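PDB 1LF6: glucoamylase, which hydrolyses terminal alpha-1,4-linked glucose residues one after another from the non-reducing ends of glucan chains, releasing beta-D-glucose. Local coordinates for residues E451-T456 with D676-R681. Residues are numbered along the deposited sequence; the frame is centred on the assembly and turned at random.
Sequences EVAGLT and DIVYKR
The methyl group of Thr456 meets the side chain of Ile677. Thr456 CG2 lies 3.5 Å from Ile677 CG1, and the two side chains pass each other in opposite directions. Ile677 CD1 runs on to the backbone, 3.5 Å from Thr456 O. Val678 CG2 rests on Ala453, about one turn earlier on helix 445-464, 3.8 Å from Ala453 CA and 3.9 Å from Ala453 CB. It touches backbone as well as side chain.

The hydroxyl of Thr456 turns back to its own helix. In Thr456, chi1 is -65°: OG1 lies beside the backbone N and CG2 anti to it, which directs the methyl to the other helix. OG1 donates to Val452 O at 2.9 Å. That carbonyl also accepts from Thr456 N, and the two donors arrive from opposite faces of its plane.

The segment axes cross at 110°, 9.4 Å apart at closest approach. Ile403 and Tyr406 of helix 395-407 touch Ala453 and Ile677. The short C-terminal helix 676-682 packs on helix 445-464 of the (alpha/alpha) barrel, away from the predicted catalytic residues. Methyl and methylene groups dominate the contact; a weak hydrogen bond from Thr456 OG1 to Tyr682 OH adds only a slight polar link between the helices.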
# COMPACT_ATOMS: atom_id res chain seq x y z
N GLU A 451 21.67 -13.02 2.27
CA GLU A 451 22.71 -13.48 1.35
C GLU A 451 23.10 -14.93 1.58
O GLU A 451 23.33 -15.68 0.63
CB GLU A 451 23.96 -12.59 1.46
CG GLU A 451 23.75 -11.15 0.99
CD GLU A 451 25.01 -10.31 1.11
OE1 GLU A 451 25.78 -10.24 0.12
OE2 GLU A 451 25.23 -9.72 2.18
N VAL A 452 23.18 -15.33 2.85
CA VAL A 452 23.53 -16.71 3.20
C VAL A 452 22.40 -17.66 2.76
O VAL A 452 22.65 -18.70 2.16
CB VAL A 452 23.76 -16.88 4.72
CG1 VAL A 452 23.85 -18.37 5.08
CG2 VAL A 452 25.05 -16.17 5.13
N ALA A 453 21.16 -17.28 3.09
CA ALA A 453 20.00 -18.08 2.71
C ALA A 453 19.89 -18.19 1.19
O ALA A 453 19.67 -19.27 0.64
CB ALA A 453 18.74 -17.46 3.28
N GLY A 454 20.06 -17.05 0.51
CA GLY A 454 19.97 -17.03 -0.93
C GLY A 454 21.00 -17.89 -1.66
O GLY A 454 20.67 -18.56 -2.64
N LEU A 455 22.25 -17.85 -1.19
CA LEU A 455 23.30 -18.64 -1.82
C LEU A 455 23.11 -20.13 -1.51
O LEU A 455 23.46 -20.98 -2.33
CB LEU A 455 24.69 -18.17 -1.37
CG LEU A 455 25.15 -16.78 -1.87
CD1 LEU A 455 26.54 -16.49 -1.34
CD2 LEU A 455 25.15 -16.74 -3.39
N THR A 456 22.57 -20.44 -0.34
CA THR A 456 22.32 -21.82 0.04
C THR A 456 21.21 -22.37 -0.88
O THR A 456 21.30 -23.48 -1.39
CB THR A 456 21.91 -21.94 1.54
OG1 THR A 456 23.01 -21.54 2.37
CG2 THR A 456 21.52 -23.37 1.88
N ASP A 676 13.63 -24.44 4.71
CA ASP A 676 14.15 -25.57 5.49
C ASP A 676 15.61 -25.95 5.30
O ASP A 676 16.28 -26.30 6.27
CB ASP A 676 13.28 -26.81 5.27
CG ASP A 676 13.04 -27.10 3.82
OD1 ASP A 676 12.80 -28.28 3.47
OD2 ASP A 676 13.08 -26.15 3.01
N ILE A 677 16.12 -25.89 4.08
CA ILE A 677 17.51 -26.28 3.87
C ILE A 677 18.48 -25.32 4.55
O ILE A 677 19.57 -25.73 4.95
CB ILE A 677 17.86 -26.40 2.37
CG1 ILE A 677 18.45 -25.11 1.82
CG2 ILE A 677 16.63 -26.65 1.61
CD1 ILE A 677 18.78 -25.22 0.34
N VAL A 678 18.09 -24.06 4.69
CA VAL A 678 18.95 -23.10 5.35
C VAL A 678 18.95 -23.43 6.84
O VAL A 678 20.01 -23.55 7.47
CB VAL A 678 18.44 -21.66 5.17
CG1 VAL A 678 19.36 -20.70 5.92
CG2 VAL A 678 18.37 -21.31 3.70
N TYR A 679 17.75 -23.59 7.39
CA TYR A 679 17.60 -23.91 8.80
C TYR A 679 18.34 -25.20 9.16
O TYR A 679 19.07 -25.25 10.15
CB TYR A 679 16.11 -24.06 9.14
CG TYR A 679 15.85 -24.62 10.52
CD1 TYR A 679 15.89 -23.80 11.65
CD2 TYR A 679 15.60 -25.98 10.70
CE1 TYR A 679 15.70 -24.33 12.92
CE2 TYR A 679 15.41 -26.51 11.97
CZ TYR A 679 15.46 -25.68 13.07
OH TYR A 679 15.29 -26.21 14.33
N LYS A 680 18.16 -26.23 8.34
CA LYS A 680 18.80 -27.51 8.60
C LYS A 680 20.33 -27.44 8.60
O LYS A 680 20.98 -28.14 9.36
CB LYS A 680 18.32 -28.56 7.59
CG LYS A 680 16.93 -29.10 7.91
CD LYS A 680 16.41 -30.03 6.82
CE LYS A 680 16.17 -29.27 5.51
NZ LYS A 680 15.63 -30.13 4.43
N ARG A 681 20.88 -26.58 7.77
CA ARG A 681 22.33 -26.45 7.68
C ARG A 681 22.98 -25.59 8.76
O ARG A 681 24.09 -25.88 9.21
CB ARG A 681 22.71 -25.89 6.31
CG ARG A 681 24.19 -26.05 5.98
CD ARG A 681 24.53 -25.45 4.62
NE ARG A 681 25.94 -25.68 4.28
CZ ARG A 681 26.44 -26.87 3.97
NH1 ARG A 681 27.73 -27.00 3.68
NH2 ARG A 681 25.65 -27.94 3.93